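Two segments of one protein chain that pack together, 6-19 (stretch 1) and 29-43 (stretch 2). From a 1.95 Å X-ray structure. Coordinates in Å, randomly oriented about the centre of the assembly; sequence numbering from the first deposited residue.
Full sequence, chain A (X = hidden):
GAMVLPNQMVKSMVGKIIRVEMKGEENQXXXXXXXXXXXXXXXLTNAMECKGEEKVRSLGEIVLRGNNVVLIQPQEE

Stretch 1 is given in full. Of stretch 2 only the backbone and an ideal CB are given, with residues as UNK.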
# COMPACT_ATOMS: atom_id res chain seq x y z
N PRO A 6 10.06 15.76 -7.99
CA PRO A 6 10.42 15.09 -6.74
C PRO A 6 11.65 14.19 -6.90
O PRO A 6 12.57 14.25 -6.09
CB PRO A 6 9.15 14.32 -6.40
CG PRO A 6 8.08 15.27 -6.85
CD PRO A 6 8.60 15.69 -8.22
N ASN A 7 11.67 13.36 -7.94
CA ASN A 7 12.81 12.48 -8.18
C ASN A 7 14.09 13.29 -8.35
O ASN A 7 15.17 12.85 -7.95
CB ASN A 7 12.59 11.61 -9.42
CG ASN A 7 11.66 10.43 -9.15
OD1 ASN A 7 11.28 9.71 -10.06
ND2 ASN A 7 11.30 10.23 -7.88
N GLN A 8 13.98 14.47 -8.97
CA GLN A 8 15.15 15.33 -9.17
C GLN A 8 15.64 15.80 -7.80
O GLN A 8 16.84 15.82 -7.53
CB GLN A 8 14.79 16.57 -10.01
CG GLN A 8 14.41 16.29 -11.46
CD GLN A 8 14.25 17.58 -12.28
OE1 GLN A 8 13.43 18.44 -11.95
NE2 GLN A 8 15.02 17.70 -13.35
N MET A 9 14.70 16.19 -6.95
CA MET A 9 15.04 16.67 -5.62
C MET A 9 15.72 15.57 -4.80
O MET A 9 16.77 15.80 -4.21
CB MET A 9 13.78 17.17 -4.90
CG MET A 9 14.04 17.78 -3.53
SD MET A 9 15.25 19.12 -3.58
CE MET A 9 15.68 19.25 -1.85
N VAL A 10 15.14 14.38 -4.79
CA VAL A 10 15.71 13.28 -4.03
C VAL A 10 17.11 12.92 -4.50
O VAL A 10 18.00 12.64 -3.69
CB VAL A 10 14.82 12.01 -4.08
CG1 VAL A 10 15.47 10.87 -3.30
CG2 VAL A 10 13.44 12.32 -3.50
N LYS A 11 17.33 12.92 -5.81
CA LYS A 11 18.65 12.59 -6.33
C LYS A 11 19.68 13.63 -5.90
O LYS A 11 20.83 13.30 -5.67
CB LYS A 11 18.62 12.47 -7.86
CG LYS A 11 19.91 11.92 -8.45
CD LYS A 11 19.78 11.57 -9.93
CE LYS A 11 19.54 12.81 -10.79
NZ LYS A 11 20.68 13.77 -10.72
N SER A 12 19.25 14.88 -5.77
CA SER A 12 20.16 15.94 -5.35
C SER A 12 20.61 15.74 -3.90
O SER A 12 21.58 16.34 -3.46
CB SER A 12 19.50 17.31 -5.50
OG SER A 12 18.52 17.53 -4.50
N MET A 13 19.89 14.90 -3.16
CA MET A 13 20.22 14.63 -1.76
C MET A 13 21.27 13.53 -1.61
O MET A 13 21.73 13.25 -0.50
CB MET A 13 18.97 14.22 -0.98
CG MET A 13 17.96 15.33 -0.73
SD MET A 13 16.49 14.71 0.15
CE MET A 13 15.25 14.90 -1.11
N VAL A 14 21.65 12.90 -2.72
CA VAL A 14 22.65 11.83 -2.66
C VAL A 14 23.97 12.37 -2.13
O VAL A 14 24.43 13.44 -2.53
CB VAL A 14 22.88 11.20 -4.05
CG1 VAL A 14 24.10 10.30 -4.01
CG2 VAL A 14 21.65 10.40 -4.46
N GLY A 15 24.60 11.61 -1.24
CA GLY A 15 25.86 12.04 -0.67
C GLY A 15 25.65 12.90 0.57
O GLY A 15 26.60 13.24 1.26
N LYS A 16 24.40 13.24 0.86
CA LYS A 16 24.10 14.07 2.02
C LYS A 16 23.24 13.33 3.04
O LYS A 16 22.70 12.27 2.75
CB LYS A 16 23.40 15.35 1.58
CG LYS A 16 24.21 16.12 0.54
CD LYS A 16 23.66 17.52 0.28
CE LYS A 16 24.55 18.26 -0.70
NZ LYS A 16 24.13 19.67 -0.90
N ILE A 17 23.13 13.90 4.23
CA ILE A 17 22.35 13.33 5.33
C ILE A 17 20.87 13.67 5.19
O ILE A 17 20.51 14.84 5.01
CB ILE A 17 22.81 13.86 6.70
CG1 ILE A 17 24.32 13.66 6.86
CG2 ILE A 17 22.04 13.17 7.82
CD1 ILE A 17 24.78 12.23 6.74
N ILE A 18 20.01 12.66 5.29
CA ILE A 18 18.58 12.88 5.19
C ILE A 18 17.85 12.20 6.33
O ILE A 18 18.40 11.31 6.99
CB ILE A 18 18.02 12.33 3.85
CG1 ILE A 18 18.17 10.80 3.80
CG2 ILE A 18 18.77 12.95 2.68
CD1 ILE A 18 17.44 10.15 2.62
N ARG A 19 16.61 12.63 6.58
CA ARG A 19 15.77 12.06 7.62
C ARG A 19 14.57 11.48 6.88
O ARG A 19 13.97 12.16 6.05
CB ARG A 19 15.32 13.14 8.61
CG ARG A 19 14.35 12.66 9.69
CD ARG A 19 14.00 13.78 10.67
NE ARG A 19 15.16 14.21 11.44
CZ ARG A 19 15.58 13.61 12.55
NH1 ARG A 19 14.94 12.55 13.03
NH2 ARG A 19 16.66 14.06 13.18
N UNK A 29 14.41 7.45 10.37
CA UNK A 29 15.73 6.96 10.01
C UNK A 29 16.55 8.15 9.53
O UNK A 29 16.07 8.96 8.74
CB UNK A 29 15.65 5.87 8.94
N UNK A 30 17.77 8.24 10.02
CA UNK A 30 18.67 9.32 9.64
C UNK A 30 19.97 8.70 9.17
O UNK A 30 20.56 7.87 9.88
CB UNK A 30 18.91 10.29 10.80
N UNK A 31 20.43 9.08 7.98
CA UNK A 31 21.67 8.53 7.47
C UNK A 31 22.10 9.18 6.17
O UNK A 31 21.42 10.07 5.66
CB UNK A 31 21.53 7.02 7.27
N UNK A 32 23.23 8.74 5.64
CA UNK A 32 23.73 9.28 4.39
C UNK A 32 23.07 8.57 3.22
O UNK A 32 23.08 7.34 3.14
CB UNK A 32 25.25 9.15 4.31
N UNK A 33 22.50 9.36 2.31
CA UNK A 33 21.84 8.79 1.14
C UNK A 33 22.91 8.39 0.13
O UNK A 33 23.53 9.25 -0.49
CB UNK A 33 20.85 9.78 0.53
N UNK A 34 23.13 7.09 -0.01
CA UNK A 34 24.13 6.56 -0.93
C UNK A 34 23.54 6.19 -2.28
O UNK A 34 24.26 6.09 -3.27
CB UNK A 34 24.81 5.34 -0.31
N UNK A 35 22.23 5.96 -2.32
CA UNK A 35 21.60 5.60 -3.57
C UNK A 35 20.08 5.66 -3.52
O UNK A 35 19.48 5.48 -2.46
CB UNK A 35 22.04 4.19 -3.98
N UNK A 36 19.48 5.91 -4.67
CA UNK A 36 18.03 5.99 -4.79
C UNK A 36 17.64 5.66 -6.24
O UNK A 36 18.45 5.81 -7.15
CB UNK A 36 17.52 7.37 -4.38
N UNK A 37 16.42 5.16 -6.43
CA UNK A 37 15.94 4.85 -7.78
C UNK A 37 14.61 5.55 -8.04
O UNK A 37 14.09 6.25 -7.17
CB UNK A 37 15.79 3.34 -7.97
N UNK A 38 14.05 5.35 -9.23
CA UNK A 38 12.79 6.00 -9.60
C UNK A 38 11.59 5.62 -8.74
O UNK A 38 10.59 6.34 -8.73
CB UNK A 38 12.47 5.67 -11.06
N UNK A 39 11.66 4.49 -8.04
CA UNK A 39 10.55 4.09 -7.19
C UNK A 39 10.79 4.61 -5.78
O UNK A 39 10.07 4.29 -4.84
CB UNK A 39 10.38 2.57 -7.19
N UNK A 40 11.83 5.43 -5.65
CA UNK A 40 12.22 6.02 -4.38
C UNK A 40 12.69 5.02 -3.32
O UNK A 40 12.54 5.25 -2.11
CB UNK A 40 11.04 6.82 -3.82
N UNK A 41 13.24 3.89 -3.77
CA UNK A 41 13.81 2.94 -2.83
C UNK A 41 15.03 3.74 -2.38
O UNK A 41 15.59 4.50 -3.16
CB UNK A 41 14.13 1.57 -3.43
N UNK A 42 15.44 3.59 -1.12
CA UNK A 42 16.58 4.34 -0.63
C UNK A 42 17.64 3.45 0.01
O UNK A 42 17.32 2.50 0.72
CB UNK A 42 16.11 5.39 0.38
N UNK A 43 18.90 3.78 -0.25
CA UNK A 43 20.01 3.06 0.34
C UNK A 43 20.79 4.06 1.18
O UNK A 43 21.41 4.98 0.66
CB UNK A 43 20.89 2.40 -0.72

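Stretch 2 enters as a strand antiparallel to 17-19. At position 29 the CB has nothing of stretch 1 within 5.5 Å, so many residues would do; it is Leu 29, whose backbone O accepts a CA-H...O contact from Arg 19 CA at 3.3 Å.

Position 30 forms a non-hydrogen-bonded pair with Arg 19. Its CB lies on the sheet face shared by Ile 17 and Arg 19, 5.2 Å from Ile 17 CG2, which suits a beta-branched or other apolar residue. Val 30 places CG1 3.8 Å from Ile 17 CG2, and its CG2 covers one face of the Arg 19 guanidinium, 3.6 Å from NH1.

Position 31 pairs with Ile 18 through two hydrogen bonds, Ile 18 N to 31 O (3.0 Å) and 31 N to Ile 18 O (3.2 Å). Its phi/psi of -175/180 is fully extended, and an ideal CB would come no nearer stretch 1 than 5.3 Å, at Ile 18 O. Small residues fit, but stretch 1 does not demand the deposited Gly 31.

At 32 the CB is 4.0 Å from Ile 17 CD1, with Gly 15 O further along; a long chain with an aliphatic stem is plausible. Lys 32 fits, its CE 3.8 Å from Gly 15 O.

Position 33 is tightly constrained. Its backbone accepts from Gly 15 N at O (2.7 Å) and donates from N to Lys 16 O (2.9 Å), while its CB points toward stretch 1, 4.0 Å from Ile 18 CD1. Val 10, Met 13 and Val 14 lie beyond, so a medium-to-large aliphatic residue is expected. Leu 33 (t, p) sends CD2 to 3.8 Å from Met 13 CB and 4.0 Å from Val 14 CG2.

The CB directions at 34 and 35 point away, leaving the choice open: Glu 34 and Gly 35.

Position 36 points toward the helix, its CB 4.2 Å from Val 10 CG1; a compact apolar residue suits. Val 36 sets CG2 3.7 Å from Val 10 CG1.

Positions 37-40 form a type I turn. The CB atoms of 37 and 39 point away, leaving the choice open: Asp 37 and Tyr 39. At 38 the CB points away but lies 4.3 Å from Asn 7 OD1, an acceptor, so a donor or small polar group would do; Asp 38 brings its OD1 3.7 Å from Asn 7 OD1, without a hydrogen bond. Position 40, at phi/psi 64/28, favours Gly or Asn, yet its sideways CB can also support a long apolar chain: Met 40 brings CE 4.3 Å from Val 10 CG2.

Positions 41 and 43 are out of reach: Asn 41 and Tyr 43. At 42 the CB points toward stretch 1, 5.4 Å from Ile 18 CD1, inviting an aliphatic residue; Leu 42 puts CD2 4.3 Å from Val 10 CG1.

Stretch 2 29-43: LVGKLEGVDDYMNLY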
# COMPACT_ATOMS: atom_id res chain seq x y z
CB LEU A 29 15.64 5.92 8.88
CG LEU A 29 14.99 4.57 9.21
CD1 LEU A 29 15.49 4.07 10.56
CD2 LEU A 29 13.48 4.73 9.25
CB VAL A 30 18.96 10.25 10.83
CG1 VAL A 30 19.90 11.36 10.41
CG2 VAL A 30 17.66 10.82 11.39
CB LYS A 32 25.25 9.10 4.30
CG LYS A 32 25.88 9.69 3.03
CD LYS A 32 27.33 9.23 2.89
CE LYS A 32 27.94 9.73 1.59
NZ LYS A 32 29.19 8.98 1.25
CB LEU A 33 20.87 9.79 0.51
CG LEU A 33 20.11 9.29 -0.72
CD1 LEU A 33 19.31 8.05 -0.36
CD2 LEU A 33 19.20 10.39 -1.25
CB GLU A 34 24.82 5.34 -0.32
CG GLU A 34 25.93 5.70 0.65
CD GLU A 34 27.15 6.24 -0.06
OE1 GLU A 34 27.84 5.45 -0.75
OE2 GLU A 34 27.42 7.45 0.06
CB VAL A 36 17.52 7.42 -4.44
CG1 VAL A 36 18.22 8.45 -5.31
CG2 VAL A 36 16.01 7.50 -4.62
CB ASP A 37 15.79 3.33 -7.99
CG ASP A 37 14.93 2.67 -6.93
OD1 ASP A 37 13.96 3.30 -6.47
OD2 ASP A 37 15.23 1.51 -6.57
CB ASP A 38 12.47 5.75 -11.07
CG ASP A 38 13.42 6.48 -12.01
OD1 ASP A 38 13.88 7.59 -11.65
OD2 ASP A 38 13.71 5.96 -13.10
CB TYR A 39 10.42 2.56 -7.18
CG TYR A 39 10.20 1.97 -8.55
CD1 TYR A 39 11.27 1.74 -9.41
CD2 TYR A 39 8.91 1.67 -9.00
CE1 TYR A 39 11.07 1.22 -10.69
CE2 TYR A 39 8.70 1.15 -10.27
CZ TYR A 39 9.78 0.92 -11.11
OH TYR A 39 9.57 0.41 -12.37
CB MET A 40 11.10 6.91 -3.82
CG MET A 40 11.08 8.28 -4.51
SD MET A 40 9.94 9.49 -3.80
CE MET A 40 10.48 9.51 -2.16
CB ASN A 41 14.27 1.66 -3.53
CG ASN A 41 13.11 0.81 -3.99
OD1 ASN A 41 12.16 0.59 -3.24
ND2 ASN A 41 13.17 0.34 -5.23
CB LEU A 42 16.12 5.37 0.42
CG LEU A 42 14.95 6.29 0.08
CD1 LEU A 42 14.55 7.07 1.33
CD2 LEU A 42 15.32 7.23 -1.06
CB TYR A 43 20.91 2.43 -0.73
CG TYR A 43 22.21 1.87 -0.20
CD1 TYR A 43 22.27 1.26 1.06
CD2 TYR A 43 23.39 1.93 -0.95
CE1 TYR A 43 23.47 0.74 1.56
CE2 TYR A 43 24.59 1.42 -0.46
CZ TYR A 43 24.62 0.82 0.79
OH TYR A 43 25.80 0.34 1.30
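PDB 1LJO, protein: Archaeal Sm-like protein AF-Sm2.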